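Local coordinates for protein isomaltodextranase (PDB 5AWO) that hydrolyses alpha-1,6-glucosidic linkages in dextran-type polysaccharides, removing successive isomaltose units from the non-reducing chain ends, at residues R23-N28 with G510-L515; S542-T547 with I591-T596. All blocks are in the same frame, centred on the assembly; numbering follows the deposited sequence.

Contact 1 (R23-N28 with G510-L515)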
ATOM      1  N   ARG A  23      20.067  -7.858   0.169  1.00 21.88           N
ATOM      2  CA  ARG A  23      19.899  -6.683  -0.670  1.00 21.95           C
ATOM      3  C   ARG A  23      18.405  -6.451  -0.936  1.00 21.55           C
ATOM      4  O   ARG A  23      17.720  -7.354  -1.435  1.00 21.96           O
ATOM      5  CB  ARG A  23      20.586  -6.877  -2.018  1.00 24.30           C
ATOM      6  CG  ARG A  23      22.112  -6.974  -1.940  1.00 26.80           C
ATOM      7  CD  ARG A  23      22.673  -7.295  -3.307  1.00 29.79           C
ATOM      8  NE  ARG A  23      22.279  -8.643  -3.720  1.00 32.64           N
ATOM      9  CZ  ARG A  23      22.374  -9.130  -4.952  1.00 35.84           C
ATOM     10  NH1 ARG A  23      22.845  -8.388  -5.951  1.00 38.40           N
ATOM     11  NH2 ARG A  23      21.977 -10.378  -5.190  1.00 39.36           N
ATOM     12  N   LEU A  24      17.956  -5.243  -0.632  1.00 20.92           N
ATOM     13  CA  LEU A  24      16.533  -4.886  -0.776  1.00 20.43           C
ATOM     14  C   LEU A  24      16.267  -4.050  -2.014  1.00 21.43           C
ATOM     15  O   LEU A  24      17.151  -3.366  -2.518  1.00 23.02           O
ATOM     16  CB  LEU A  24      16.084  -4.117   0.456  1.00 21.40           C
ATOM     17  CG  LEU A  24      16.282  -4.848   1.806  1.00 22.32           C
ATOM     18  CD1 LEU A  24      15.762  -4.023   2.965  1.00 23.65           C
ATOM     19  CD2 LEU A  24      15.604  -6.197   1.787  1.00 22.04           C
ATOM     20  N   ALA A  25      15.016  -4.102  -2.483  1.00 20.13           N
ATOM     21  CA  ALA A  25      14.563  -3.332  -3.620  1.00 19.98           C
ATOM     22  C   ALA A  25      13.297  -2.508  -3.303  1.00 17.95           C
ATOM     23  O   ALA A  25      12.630  -2.037  -4.222  1.00 18.55           O
ATOM     24  CB  ALA A  25      14.326  -4.246  -4.807  1.00 20.90           C
ATOM     25  N   SER A  26      12.979  -2.342  -2.022  1.00 16.91           N
ATOM     26  CA  SER A  26      11.846  -1.508  -1.623  1.00 16.84           C
ATOM     27  C   SER A  26      12.269  -0.430  -0.651  1.00 16.84           C
ATOM     28  O   SER A  26      13.297  -0.557   0.032  1.00 17.48           O
ATOM     29  CB  SER A  26      10.748  -2.373  -1.007  1.00 17.00           C
ATOM     30  OG  SER A  26      11.092  -2.816   0.302  1.00 17.22           O
ATOM     31  N   ARG A  27      11.497   0.646  -0.591  1.00 16.01           N
ATOM     32  CA  ARG A  27      11.741   1.714   0.368  1.00 16.20           C
ATOM     33  C   ARG A  27      11.700   1.212   1.794  1.00 17.08           C
ATOM     34  O   ARG A  27      12.439   1.704   2.651  1.00 18.43           O
ATOM     35  CB  ARG A  27      10.719   2.839   0.163  1.00 15.84           C
ATOM     36  CG  ARG A  27      10.632   3.874   1.271  1.00 16.64           C
ATOM     37  CD  ARG A  27       9.714   5.012   0.852  1.00 16.34           C
ATOM     38  NE  ARG A  27       8.962   5.594   1.939  1.00 16.44           N
ATOM     39  CZ  ARG A  27       9.321   6.635   2.680  1.00 15.29           C
ATOM     40  NH1 ARG A  27       8.530   7.068   3.617  1.00 15.52           N
ATOM     41  NH2 ARG A  27      10.505   7.247   2.493  1.00 16.38           N
ATOM     42  N   ASN A  28      10.819   0.253   2.077  1.00 16.47           N
ATOM     43  CA  ASN A  28      10.879  -0.482   3.345  1.00 16.28           C
ATOM     44  C   ASN A  28      10.777   0.423   4.554  1.00 16.45           C
ATOM     45  O   ASN A  28      11.511   0.252   5.566  1.00 16.74           O
ATOM     46  CB  ASN A  28      12.216  -1.277   3.346  1.00 17.07           C
ATOM     47  CG  ASN A  28      12.352  -2.250   4.489  1.00 17.22           C
ATOM     48  OD1 ASN A  28      11.425  -2.967   4.878  1.00 17.63           O
ATOM     49  ND2 ASN A  28      13.570  -2.310   5.030  1.00 18.20           N
ATOM     50  N   GLY A 510      18.486 -10.302 -10.483  1.00 46.33           N
ATOM     51  CA  GLY A 510      19.125  -8.999 -10.674  1.00 45.08           C
ATOM     52  C   GLY A 510      19.851  -8.496  -9.437  1.00 43.97           C
ATOM     53  O   GLY A 510      20.756  -9.158  -8.929  1.00 45.45           O
ATOM     54  N   SER A 511      19.448  -7.322  -8.952  1.00 42.09           N
ATOM     55  CA  SER A 511      20.130  -6.653  -7.845  1.00 41.29           C
ATOM     56  C   SER A 511      19.450  -6.843  -6.485  1.00 37.97           C
ATOM     57  O   SER A 511      19.893  -6.272  -5.484  1.00 38.62           O
ATOM     58  CB  SER A 511      20.237  -5.159  -8.142  1.00 42.24           C
ATOM     59  OG  SER A 511      18.951  -4.562  -8.139  1.00 46.43           O
ATOM     60  N   ALA A 512      18.367  -7.616  -6.442  1.00 32.34           N
ATOM     61  CA  ALA A 512      17.667  -7.878  -5.186  1.00 28.48           C
ATOM     62  C   ALA A 512      17.714  -9.363  -4.834  1.00 25.25           C
ATOM     63  O   ALA A 512      17.812 -10.223  -5.703  1.00 27.44           O
ATOM     64  CB  ALA A 512      16.218  -7.419  -5.273  1.00 28.52           C
ATOM     65  N   ASP A 513      17.626  -9.636  -3.550  1.00 23.69           N
ATOM     66  CA  ASP A 513      17.544 -10.989  -3.051  1.00 22.96           C
ATOM     67  C   ASP A 513      16.081 -11.372  -2.810  1.00 21.56           C
ATOM     68  O   ASP A 513      15.357 -10.650  -2.129  1.00 21.79           O
ATOM     69  CB  ASP A 513      18.330 -11.099  -1.756  1.00 22.91           C
ATOM     70  CG  ASP A 513      19.821 -10.849  -1.963  1.00 23.04           C
ATOM     71  OD1 ASP A 513      20.313 -11.189  -3.057  1.00 23.76           O
ATOM     72  OD2 ASP A 513      20.442 -10.259  -1.058  1.00 23.32           O
ATOM     73  N   PRO A 514      15.653 -12.522  -3.326  1.00 20.02           N
ATOM     74  CA  PRO A 514      14.255 -12.924  -3.046  1.00 20.47           C
ATOM     75  C   PRO A 514      14.021 -13.156  -1.569  1.00 21.33           C
ATOM     76  O   PRO A 514      14.897 -13.670  -0.861  1.00 21.27           O
ATOM     77  CB  PRO A 514      14.085 -14.223  -3.823  1.00 21.64           C
ATOM     78  CG  PRO A 514      15.337 -14.486  -4.547  1.00 22.87           C
ATOM     79  CD  PRO A 514      16.387 -13.526  -4.115  1.00 21.65           C
ATOM     80  N   LEU A 515      12.844 -12.765  -1.083  1.00 19.37           N
ATOM     81  CA  LEU A 515      12.551 -12.869   0.331  1.00 19.01           C
ATOM     82  C   LEU A 515      11.050 -12.973   0.599  1.00 19.54           C
ATOM     83  O   LEU A 515      10.220 -12.659  -0.268  1.00 19.86           O
ATOM     84  CB  LEU A 515      13.156 -11.685   1.116  1.00 19.67           C
ATOM     85  CG  LEU A 515      12.686 -10.259   0.728  1.00 20.31           C
ATOM     86  CD1 LEU A 515      11.329  -9.873   1.343  1.00 20.66           C
ATOM     87  CD2 LEU A 515      13.734  -9.193   1.062  1.00 21.53           C
TER
HETATM   88  O   HOH W   1      15.090  -8.013  -1.906  1.00 22.52           O
HETATM   89  O   HOH W   2      23.084 -10.833  -1.259  1.00 27.73           O
HETATM   90  O   HOH W   3      21.501 -11.920  -7.613  1.00 49.87           O
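A loop-to-loop contact ties the N-terminal segment R23-N28 to the carbohydrate-binding module, at the loop G510-L515 that leads into strand 515-522. R23 and D513 carry it. Their backbones are joined by a nearly straight bond from D513 N to R23 O, 3.1 Å long. The D513 carboxylate answers with both oxygens. OD2 takes the backbone N of R23 at 2.7 Å, met from above the carboxylate plane. OD1 offers its syn lone pair to R23 NH2 at 2.8 Å, a salt bridge to which NE adds a weak bond. The R23 chain bends at its third torsion (chi3 -67°), which turns the guanidinium back to this acid, while the carbonyl group of S511 lies over one guanidinium face, toward its rim. Water 1 bridges the carbonyl oxygens of R23 and D513, and water 3 links R23 NH2 to G510 O. Two small apolar touches add to the polar centre: L24 CD2 meets L515 CD2 at 3.6 Å, and A25 CB meets A512 CB. Further along, R27 forms a salt bridge with D262, the probable proton donor. The whole is a loop-to-loop junction of the module in which one aspartate carboxylate bonds both a backbone N-H and an arginine side chain.

Contact 2 (S542-T547 with I591-T596)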
ATOM      1  N   SER A 542      20.664 -26.539   1.435  1.00 31.67           N
ATOM      2  CA  SER A 542      20.483 -25.151   1.020  1.00 29.69           C
ATOM      3  C   SER A 542      20.486 -24.262   2.259  1.00 27.08           C
ATOM      4  O   SER A 542      20.269 -24.731   3.372  1.00 27.97           O
ATOM      5  CB  SER A 542      19.173 -24.996   0.266  1.00 26.98           C
ATOM      6  OG  SER A 542      19.177 -25.693  -0.951  1.00 25.95           O
ATOM      7  N   THR A 543      20.735 -22.968   2.086  1.00 25.50           N
ATOM      8  CA  THR A 543      20.652 -22.058   3.218  1.00 25.54           C
ATOM      9  C   THR A 543      19.793 -20.850   2.846  1.00 24.22           C
ATOM     10  O   THR A 543      19.692 -20.502   1.681  1.00 23.01           O
ATOM     11  CB  THR A 543      22.032 -21.607   3.759  1.00 25.89           C
ATOM     12  OG1 THR A 543      22.667 -20.685   2.865  1.00 25.82           O
ATOM     13  CG2 THR A 543      22.945 -22.827   3.980  1.00 26.95           C
ATOM     14  N   MET A 544      19.192 -20.254   3.859  1.00 25.92           N
ATOM     15  CA  MET A 544      18.517 -18.952   3.728  1.00 25.76           C
ATOM     16  C   MET A 544      18.961 -18.049   4.847  1.00 27.39           C
ATOM     17  O   MET A 544      19.288 -18.520   5.942  1.00 28.43           O
ATOM     18  CB  MET A 544      16.987 -19.114   3.803  1.00 25.29           C
ATOM     19  CG  MET A 544      16.420 -19.972   2.707  1.00 25.27           C
ATOM     20  SD  MET A 544      16.402 -19.216   1.070  1.00 25.31           S
ATOM     21  CE  MET A 544      16.809 -20.570  -0.024  1.00 28.79           C
ATOM     22  N   THR A 545      18.959 -16.747   4.581  1.00 25.28           N
ATOM     23  CA  THR A 545      19.264 -15.760   5.596  1.00 26.14           C
ATOM     24  C   THR A 545      17.979 -15.344   6.310  1.00 27.28           C
ATOM     25  O   THR A 545      16.987 -15.010   5.645  1.00 27.64           O
ATOM     26  CB  THR A 545      19.956 -14.536   4.963  1.00 27.06           C
ATOM     27  OG1 THR A 545      21.171 -14.959   4.308  1.00 27.66           O
ATOM     28  CG2 THR A 545      20.248 -13.484   6.006  1.00 27.17           C
ATOM     29  N   VAL A 546      17.990 -15.386   7.642  1.00 27.66           N
ATOM     30  CA  VAL A 546      16.813 -15.090   8.470  1.00 28.13           C
ATOM     31  C   VAL A 546      17.134 -13.962   9.433  1.00 31.60           C
ATOM     32  O   VAL A 546      18.156 -13.998  10.129  1.00 31.60           O
ATOM     33  CB  VAL A 546      16.314 -16.316   9.264  1.00 27.60           C
ATOM     34  CG1 VAL A 546      15.134 -15.945  10.168  1.00 28.41           C
ATOM     35  CG2 VAL A 546      15.928 -17.450   8.322  1.00 27.24           C
ATOM     36  N   THR A 547      16.271 -12.944   9.451  1.00 28.15           N
ATOM     37  CA  THR A 547      16.362 -11.878  10.423  1.00 28.48           C
ATOM     38  C   THR A 547      15.045 -11.684  11.168  1.00 28.70           C
ATOM     39  O   THR A 547      13.968 -12.106  10.704  1.00 28.30           O
ATOM     40  CB  THR A 547      16.752 -10.521   9.795  1.00 28.04           C
ATOM     41  OG1 THR A 547      15.782 -10.115   8.799  1.00 28.64           O
ATOM     42  CG2 THR A 547      18.115 -10.570   9.163  1.00 29.30           C
ATOM     43  N   ILE A 591      12.831 -13.962   5.753  1.00 22.28           N
ATOM     44  CA  ILE A 591      13.645 -15.083   5.262  1.00 22.36           C
ATOM     45  C   ILE A 591      13.866 -14.884   3.776  1.00 23.47           C
ATOM     46  O   ILE A 591      12.903 -14.685   3.036  1.00 22.53           O
ATOM     47  CB  ILE A 591      13.005 -16.470   5.555  1.00 23.98           C
ATOM     48  CG1 ILE A 591      13.838 -17.598   4.927  1.00 24.51           C
ATOM     49  CG2 ILE A 591      11.549 -16.546   5.084  1.00 23.62           C
ATOM     50  CD1 ILE A 591      13.500 -18.993   5.446  1.00 25.13           C
ATOM     51  N   GLY A 592      15.128 -14.920   3.329  1.00 22.11           N
ATOM     52  CA  GLY A 592      15.446 -14.696   1.934  1.00 22.05           C
ATOM     53  C   GLY A 592      16.764 -15.319   1.521  1.00 22.48           C
ATOM     54  O   GLY A 592      17.509 -15.794   2.370  1.00 25.01           O
ATOM     55  N   ARG A 593      17.008 -15.314   0.220  1.00 22.03           N
ATOM     56  CA  ARG A 593      18.156 -16.010  -0.355  1.00 23.06           C
ATOM     57  C   ARG A 593      19.171 -14.986  -0.852  1.00 22.45           C
ATOM     58  O   ARG A 593      19.011 -14.406  -1.926  1.00 22.22           O
ATOM     59  CB  ARG A 593      17.672 -16.915  -1.480  1.00 23.07           C
ATOM     60  CG  ARG A 593      18.581 -18.120  -1.731  1.00 23.25           C
ATOM     61  CD  ARG A 593      19.869 -17.706  -2.407  1.00 24.44           C
ATOM     62  NE  ARG A 593      20.500 -18.862  -3.053  1.00 24.47           N
ATOM     63  CZ  ARG A 593      21.646 -18.814  -3.707  1.00 25.12           C
ATOM     64  NH1 ARG A 593      22.327 -17.674  -3.783  1.00 24.53           N
ATOM     65  NH2 ARG A 593      22.104 -19.915  -4.290  1.00 25.21           N
ATOM     66  N   GLY A 594      20.227 -14.787  -0.065  1.00 22.19           N
ATOM     67  CA  GLY A 594      21.304 -13.859  -0.430  1.00 23.89           C
ATOM     68  C   GLY A 594      22.393 -14.463  -1.312  1.00 25.27           C
ATOM     69  O   GLY A 594      22.392 -15.666  -1.620  1.00 24.51           O
ATOM     70  N   ALA A 595      23.319 -13.615  -1.730  1.00 25.89           N
ATOM     71  CA  ALA A 595      24.407 -14.028  -2.623  1.00 26.63           C
ATOM     72  C   ALA A 595      25.327 -15.078  -1.983  1.00 27.50           C
ATOM     73  O   ALA A 595      25.898 -15.914  -2.689  1.00 27.70           O
ATOM     74  CB  ALA A 595      25.211 -12.818  -3.068  1.00 27.42           C
ATOM     75  N   THR A 596      25.423 -15.048  -0.661  1.00 26.63           N
ATOM     76  CA  THR A 596      26.266 -15.977   0.083  1.00 28.47           C
ATOM     77  C   THR A 596      25.478 -17.186   0.574  1.00 28.69           C
ATOM     78  O   THR A 596      26.023 -18.047   1.265  1.00 30.67           O
ATOM     79  CB  THR A 596      26.937 -15.288   1.292  1.00 29.05           C
ATOM     80  OG1 THR A 596      25.947 -14.864   2.241  1.00 29.87           O
ATOM     81  CG2 THR A 596      27.773 -14.089   0.850  1.00 29.41           C
TER
HETATM   82  O   HOH W   4      25.345 -19.997   3.143  1.00 41.35           O
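Strands 542-549 and 585-592 pair antiparallel in the beta-sandwich of the carbohydrate-binding module, and the pairing ends where the second strand runs out into the turn at R593. T545 and G592 form a hydrogen-bonded pair. T545 N reaches G592 O at 2.8 Å, nearly along the C=O axis, and G592 N returns to T545 O at 3.0 Å. V546 and I591 are the next, non-hydrogen-bonded pair. Their side chains lie side by side and point the same way, with V546 CG2 4.0 Å from I591 CG1. This is the tight part. M544 extends it: its CB touches I591 CG1 at 3.7 Å, then the chain bends at chi2 (-73°) and carries SD and CE across the aliphatic part of R593, with CE 3.5 Å from R593 CG. Y532 and L603 add to the apolar cover of I591. An alanine at M544 would remove the thioether arm and would probably leave the R593 methylenes and the end of I591 less well packed. The loose, wet side is where T543 and T596 meet through water 4, which donates to T543 OG1 and to T596 O, both at 2.8 Å. Behind it D597 is an anchor, bonding the hydroxyls of T543 and T545 and the N-H of G594. R593 NH1 bonds to G594 O within the turn. The chemistry therefore divides: backbone bonds and apolar side chains hold the strands, while polar bonds, among them those of D597, R593 and a water, hold the loop.

In the fold
Contact 1 and contact 2 have centres about 12 Å apart. Contact 1 spans the chain widely, from the N-terminal segment to 510-515, and both segments of contact 2 come later than those of contact 1. Both border one antiparallel sheet of the carbohydrate-binding module: contact 2 lies at strands 542-549 and 585-592, and contact 1 reaches it at L515, the start of strand 515-522. The two contacts touch directly. P514 O and R593 N probably form a hydrogen bond at 2.9 Å, and D513 packs against R593 and G594. Contact 2 holds the module's own sheet together, and contact 1 fixes the N-terminal segment, which leads on to the catalytic barrel, against it.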